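Local structure of ofchtiv-allosamidin (Ostrinia furnacalis, 6JMB) at residues 6-11 against 362-367; 15-20 against 347-352. The protein probably hydrolyses chitin, as a group IV insect chitinase of glycosyl hydrolase family 18, and binds the inhibitor allosamidin in its active-site cleft. All blocks are in the same frame, centred on the assembly; numbering follows the deposited sequence.

Interaction 1: residues 6-11 against 362-367. With AMI (allosamizoline), chain C.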
loop_
_atom_site.group_PDB
_atom_site.type_symbol
_atom_site.label_atom_id
_atom_site.label_comp_id
_atom_site.label_asym_id
_atom_site.label_seq_id
_atom_site.Cartn_x
_atom_site.Cartn_y
_atom_site.Cartn_z
ATOM N N VAL A 6 10.016 -4.484 -7.279
ATOM C CA VAL A 6 9.609 -3.242 -6.638
ATOM C C VAL A 6 8.251 -2.893 -7.228
ATOM O O VAL A 6 8.153 -2.563 -8.415
ATOM C CB VAL A 6 10.621 -2.112 -6.874
ATOM C CG1 VAL A 6 10.137 -0.827 -6.239
ATOM C CG2 VAL A 6 11.980 -2.493 -6.308
ATOM N N VAL A 7 7.208 -2.982 -6.413
ATOM C CA VAL A 7 5.829 -2.799 -6.861
ATOM C C VAL A 7 5.389 -1.404 -6.433
ATOM O O VAL A 7 5.185 -1.145 -5.239
ATOM C CB VAL A 7 4.910 -3.887 -6.288
ATOM C CG1 VAL A 7 3.469 -3.687 -6.757
ATOM C CG2 VAL A 7 5.416 -5.273 -6.677
ATOM N N CYS A 8 5.252 -0.496 -7.397
ATOM C CA CYS A 8 4.930 0.901 -7.126
ATOM C C CYS A 8 3.458 1.147 -7.410
ATOM O O CYS A 8 3.033 1.049 -8.563
ATOM C CB CYS A 8 5.730 1.817 -8.048
ATOM S SG CYS A 8 7.516 1.757 -7.842
ATOM N N TYR A 9 2.703 1.532 -6.387
ATOM C CA TYR A 9 1.335 1.991 -6.599
ATOM C C TYR A 9 1.314 3.487 -6.865
ATOM O O TYR A 9 2.067 4.254 -6.252
ATOM C CB TYR A 9 0.475 1.703 -5.372
ATOM C CG TYR A 9 0.028 0.273 -5.264
ATOM C CD1 TYR A 9 0.830 -0.688 -4.669
ATOM C CD2 TYR A 9 -1.210 -0.115 -5.758
ATOM C CE1 TYR A 9 0.404 -1.992 -4.575
ATOM C CE2 TYR A 9 -1.643 -1.422 -5.665
ATOM C CZ TYR A 9 -0.834 -2.353 -5.056
ATOM O OH TYR A 9 -1.251 -3.665 -4.934
ATOM N N TYR A 10 0.435 3.905 -7.774
ATOM C CA TYR A 10 0.231 5.313 -8.092
ATOM C C TYR A 10 -1.220 5.665 -7.786
ATOM O O TYR A 10 -2.143 5.151 -8.431
ATOM C CB TYR A 10 0.561 5.572 -9.558
ATOM C CG TYR A 10 0.266 6.974 -10.059
ATOM C CD1 TYR A 10 0.375 8.088 -9.228
ATOM C CD2 TYR A 10 -0.130 7.178 -11.367
ATOM C CE1 TYR A 10 0.099 9.372 -9.703
ATOM C CE2 TYR A 10 -0.390 8.446 -11.849
ATOM C CZ TYR A 10 -0.279 9.533 -11.018
ATOM O OH TYR A 10 -0.553 10.790 -11.515
ATOM N N GLY A 11 -1.417 6.527 -6.787
ATOM C CA GLY A 11 -2.727 7.093 -6.506
ATOM C C GLY A 11 -3.048 8.170 -7.524
ATOM O O GLY A 11 -2.609 9.318 -7.384
ATOM N N PRO A 362 13.933 9.938 -2.878
ATOM C CA PRO A 362 14.876 9.325 -1.923
ATOM C C PRO A 362 14.384 8.007 -1.355
ATOM O O PRO A 362 15.183 7.079 -1.181
ATOM C CB PRO A 362 15.021 10.397 -0.834
ATOM C CG PRO A 362 13.744 11.192 -0.924
ATOM C CD PRO A 362 13.422 11.230 -2.390
ATOM N N LEU A 363 13.091 7.893 -1.052
ATOM C CA LEU A 363 12.598 6.634 -0.509
ATOM C C LEU A 363 12.667 5.527 -1.548
ATOM O O LEU A 363 13.095 4.406 -1.241
ATOM C CB LEU A 363 11.167 6.803 -0.008
ATOM C CG LEU A 363 10.989 7.815 1.130
ATOM C CD1 LEU A 363 9.547 7.784 1.618
ATOM C CD2 LEU A 363 11.972 7.529 2.266
ATOM N N LEU A 364 12.258 5.826 -2.781
ATOM C CA LEU A 364 12.242 4.815 -3.831
ATOM C C LEU A 364 13.657 4.423 -4.245
ATOM O O LEU A 364 13.941 3.237 -4.457
ATOM C CB LEU A 364 11.423 5.327 -5.015
ATOM C CG LEU A 364 11.097 4.330 -6.125
ATOM C CD1 LEU A 364 10.530 3.029 -5.582
ATOM C CD2 LEU A 364 10.120 4.968 -7.095
ATOM N N ASN A 365 14.568 5.396 -4.342
ATOM C CA ASN A 365 15.965 5.060 -4.615
ATOM C C ASN A 365 16.553 4.202 -3.502
ATOM O O ASN A 365 17.313 3.263 -3.771
ATOM C CB ASN A 365 16.795 6.326 -4.826
ATOM C CG ASN A 365 16.753 6.812 -6.257
ATOM O OD1 ASN A 365 17.273 6.158 -7.165
ATOM N ND2 ASN A 365 16.137 7.966 -6.470
ATOM N N THR A 366 16.196 4.491 -2.248
ATOM C CA THR A 366 16.673 3.668 -1.138
ATOM C C THR A 366 16.229 2.218 -1.304
ATOM O O THR A 366 17.027 1.289 -1.129
ATOM C CB THR A 366 16.175 4.238 0.192
ATOM O OG1 THR A 366 16.747 5.534 0.398
ATOM C CG2 THR A 366 16.587 3.335 1.344
ATOM N N ILE A 367 14.956 2.005 -1.643
ATOM C CA ILE A 367 14.454 0.649 -1.847
ATOM C C ILE A 367 15.261 -0.065 -2.923
ATOM O O ILE A 367 15.712 -1.204 -2.736
ATOM C CB ILE A 367 12.955 0.680 -2.192
ATOM C CG1 ILE A 367 12.148 1.146 -0.986
ATOM C CG2 ILE A 367 12.491 -0.696 -2.643
ATOM C CD1 ILE A 367 10.720 1.535 -1.331
HETATM C C1 AMI C . -3.907 1.151 0.955
HETATM C C2 AMI C . -5.229 0.930 0.117
HETATM C C3 AMI C . -5.572 2.253 -0.357
HETATM C C4 AMI C . -5.054 3.231 0.774
HETATM C C5 AMI C . -3.723 2.693 1.008
HETATM C C6 AMI C . -3.090 3.166 2.368
HETATM C C7 AMI C . -3.518 -0.093 -0.841
HETATM C C8 AMI C . -3.505 -1.667 -2.842
HETATM C C9 AMI C . -1.308 -1.079 -1.661
HETATM N N2 AMI C . -4.908 0.098 -0.839
HETATM N N7 AMI C . -2.784 -0.948 -1.783
HETATM O O3 AMI C . -6.974 2.352 -0.608
HETATM O O4 AMI C . -4.904 4.587 0.375
HETATM O O6 AMI C . -3.992 2.863 3.412
HETATM O O7 AMI C . -2.857 0.578 0.144
#

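Interaction 2: residues 15-20 against 347-352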
loop_
_atom_site.group_PDB
_atom_site.type_symbol
_atom_site.label_atom_id
_atom_site.label_comp_id
_atom_site.label_asym_id
_atom_site.label_seq_id
_atom_site.Cartn_x
_atom_site.Cartn_y
_atom_site.Cartn_z
ATOM N N THR A 15 -3.011 13.809 -9.578
ATOM C CA THR A 15 -2.923 14.773 -10.664
ATOM C C THR A 15 -3.694 16.050 -10.358
ATOM O O THR A 15 -3.393 17.095 -10.948
ATOM C CB THR A 15 -3.412 14.138 -11.970
ATOM O OG1 THR A 15 -3.174 15.045 -13.055
ATOM C CG2 THR A 15 -4.905 13.825 -11.899
ATOM N N TYR A 16 -4.661 15.999 -9.445
ATOM C CA TYR A 16 -5.464 17.166 -9.104
ATOM C C TYR A 16 -4.837 18.033 -8.021
ATOM O O TYR A 16 -5.352 19.124 -7.747
ATOM C CB TYR A 16 -6.869 16.743 -8.665
ATOM C CG TYR A 16 -7.624 16.004 -9.734
ATOM C CD1 TYR A 16 -7.978 16.633 -10.920
ATOM C CD2 TYR A 16 -7.964 14.668 -9.572
ATOM C CE1 TYR A 16 -8.663 15.958 -11.906
ATOM C CE2 TYR A 16 -8.649 13.982 -10.556
ATOM C CZ TYR A 16 -8.989 14.630 -11.722
ATOM O OH TYR A 16 -9.675 13.959 -12.704
ATOM N N ARG A 17 -3.755 17.583 -7.394
ATOM C CA ARG A 17 -3.041 18.452 -6.480
ATOM C C ARG A 17 -2.392 19.592 -7.261
ATOM O O ARG A 17 -2.144 19.497 -8.461
ATOM C CB ARG A 17 -2.014 17.644 -5.681
ATOM C CG ARG A 17 -2.685 16.617 -4.775
ATOM C CD ARG A 17 -1.759 15.533 -4.236
ATOM N NE ARG A 17 -2.569 14.507 -3.583
ATOM C CZ ARG A 17 -2.123 13.326 -3.164
ATOM N NH1 ARG A 17 -0.849 12.996 -3.309
ATOM N NH2 ARG A 17 -2.966 12.474 -2.597
ATOM N N THR A 18 -2.130 20.691 -6.570
ATOM C CA THR A 18 -1.612 21.869 -7.245
ATOM C C THR A 18 -0.143 22.080 -6.912
ATOM O O THR A 18 0.388 21.527 -5.940
ATOM C CB THR A 18 -2.416 23.117 -6.873
ATOM O OG1 THR A 18 -2.266 23.376 -5.475
ATOM C CG2 THR A 18 -3.891 22.915 -7.200
ATOM N N GLY A 19 0.505 22.878 -7.759
ATOM C CA GLY A 19 1.862 23.320 -7.483
ATOM C C GLY A 19 2.807 22.151 -7.318
ATOM O O GLY A 19 2.830 21.220 -8.132
ATOM N N LEU A 20 3.593 22.198 -6.242
ATOM C CA LEU A 20 4.625 21.195 -6.013
ATOM C C LEU A 20 4.065 19.844 -5.585
ATOM O O LEU A 20 4.826 18.871 -5.545
ATOM C CB LEU A 20 5.634 21.702 -4.985
ATOM C CG LEU A 20 6.448 22.917 -5.436
ATOM C CD1 LEU A 20 7.098 23.584 -4.240
ATOM C CD2 LEU A 20 7.492 22.507 -6.467
ATOM N N ILE A 347 3.746 6.170 -4.863
ATOM C CA ILE A 347 4.900 6.854 -5.442
ATOM C C ILE A 347 4.751 8.370 -5.378
ATOM O O ILE A 347 5.750 9.096 -5.265
ATOM C CB ILE A 347 5.154 6.332 -6.871
ATOM C CG1 ILE A 347 6.506 6.824 -7.403
ATOM C CG2 ILE A 347 4.001 6.699 -7.804
ATOM C CD1 ILE A 347 6.921 6.157 -8.718
ATOM N N GLU A 348 3.516 8.874 -5.426
ATOM C CA GLU A 348 3.284 10.303 -5.558
ATOM C C GLU A 348 3.597 11.091 -4.293
ATOM O O GLU A 348 3.537 12.326 -4.337
ATOM C CB GLU A 348 1.853 10.566 -6.024
ATOM C CG GLU A 348 0.796 10.245 -4.985
ATOM C CD GLU A 348 0.310 8.813 -5.040
ATOM O OE1 GLU A 348 0.870 7.996 -5.807
ATOM O OE2 GLU A 348 -0.643 8.493 -4.299
ATOM N N THR A 349 3.933 10.434 -3.178
ATOM C CA THR A 349 4.347 11.161 -1.979
ATOM C C THR A 349 5.787 10.879 -1.568
ATOM O O THR A 349 6.187 11.270 -0.465
ATOM C CB THR A 349 3.389 10.965 -0.800
ATOM O OG1 THR A 349 3.365 9.585 -0.422
ATOM C CG2 THR A 349 1.977 11.423 -1.159
ATOM N N ASP A 350 6.577 10.206 -2.403
ATOM C CA ASP A 350 8.013 10.331 -2.235
ATOM C C ASP A 350 8.376 11.800 -2.444
ATOM O O ASP A 350 7.581 12.595 -2.957
ATOM C CB ASP A 350 8.742 9.444 -3.256
ATOM C CG ASP A 350 10.146 9.018 -2.799
ATOM O OD1 ASP A 350 10.703 9.582 -1.829
ATOM O OD2 ASP A 350 10.706 8.099 -3.435
ATOM N N ASP A 351 9.590 12.171 -2.039
ATOM C CA ASP A 351 10.096 13.511 -2.344
ATOM C C ASP A 351 10.535 13.522 -3.811
ATOM O O ASP A 351 11.721 13.524 -4.153
ATOM C CB ASP A 351 11.211 13.907 -1.385
ATOM C CG ASP A 351 11.697 15.327 -1.600
ATOM O OD1 ASP A 351 10.937 16.165 -2.130
ATOM O OD2 ASP A 351 12.858 15.601 -1.229
ATOM N N PHE A 352 9.530 13.509 -4.690
ATOM C CA PHE A 352 9.794 13.321 -6.113
ATOM C C PHE A 352 10.519 14.507 -6.734
ATOM O O PHE A 352 11.253 14.329 -7.714
ATOM C CB PHE A 352 8.527 12.915 -6.882
ATOM C CG PHE A 352 7.402 13.924 -6.847
ATOM C CD1 PHE A 352 6.564 14.020 -5.747
ATOM C CD2 PHE A 352 7.140 14.725 -7.949
ATOM C CE1 PHE A 352 5.501 14.927 -5.730
ATOM C CE2 PHE A 352 6.084 15.631 -7.938
ATOM C CZ PHE A 352 5.268 15.733 -6.829
HETATM O O HOH W 1 1.535 14.351 -4.225
HETATM O O HOH W 2 -1.253 10.260 -2.295
#

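Interaction 1: residues 6-11 against 362-367
Val6, Cys8, Leu364 and Ile367 make an apolar contact between strand 6-11 and helix 362-367. Leu364 CD1 touches two neighbours on its strand side, Val6 CG1 at 3.9 Å and Cys8 SG at 4.0 Å. With CG anti to the backbone N (chi1 -170°), the leucine swings this methyl back to the strand. The two methyls of Val6 are shared out: CG1 meets Leu364, while CG2 lies 4.1 Å from Ile367 CG2. A disulfide to Cys33 helps set the position of Cys8 SG. No hydrogen bond joins the segments.

The ligand contact belongs to Tyr9. Allosamizoline C9 lies 3.5 Å above one face of its ring, offset toward the rim, and C8 approaches Tyr9 CE2 to 3.4 Å. The Tyr9 hydroxyl is hydrogen-bonded to Asp122 of the family's DxxDxDxE motif. An alanine here would remove the ring, and the inhibitor's two N-methyl groups would probably lose their flat support and Asp122 a partner.

Over these short segments strand and helix run nearly antiparallel, 160° apart. Val6 and Cys8 face the outer helix and Tyr9 the barrel interior and its inhibitor, as in the (beta/alpha)8 TIM barrel of family 18 chitinases.

Interaction 2: residues 15-20 against 347-352
Arg17 reaches across to Glu348 and Thr349, joining two loops of the TIM barrel: the one after strand 5-11 and the one after strand 341-345. Its chain is extended from CG to NE and carries NH1 to 3.6 Å from Glu348 CG and 3.9 Å from Thr349 CG2. The approach is oblique to the guanidinium plane, and the side chains of Arg17 and Glu348 cross at about a right angle.

No direct salt bridge forms. The guanidinium and carboxylate planes are 47° apart, and Arg17 NH1 stays 4.6 Å from Glu348 OE2. Two waters fill in, both in the guanidinium plane at its edge. One accepts from NH1 and donates to Glu348 O. The other accepts from NH2 and donates to Glu348 OE2, at 2.7 Å. The opposite charges are near enough that each probably helps to stabilise the other.

The second shell holds the carboxylate in place. Glu348 CG stands between the backbone N and the carbonyl carbon (chi1 69°), and the chain then bends at chi2. OE1 is held by strand 5-11 and OE2 by Ser346 OG, so both oxygens have protein partners. Thr349 OG1 is hydrogen-bonded to Phe249 O, while its methyl CG2 faces Arg17.

Further along, Asp351 is the centre of an inverse gamma turn. Its N-H meets Asp350 OD1 on the anti side, 30° out of the carboxylate plane, in a bent bond. Phe352, the last residue of the turn, packs edge-to-face with Phe23. The Phe352 ring also meets the other segment, where Leu20 O comes obliquely to within 3.4 Å of Phe352 CZ.

The centres of interactions 1 and 2 are 13 Å apart. Along the chain the order is 6-11, 15-20, 347-352, 362-367, so interaction 2 falls within the span that interaction 1 closes. The barrel strand 5-11 runs on into the loop holding 15-20. Segment 347-352 lies between strand 341-345 and helix 362-373. The two contacts also touch: Glu348 OE1 is 2.9 Å from Gly11 N, and Asp350 OD2 is 2.8 Å from Leu364 N, both probable hydrogen bonds. Thus the loop 347-352 joins the first strand to the last helix, and its Glu348 side chain lies about 7 Å from the bound allosamizoline.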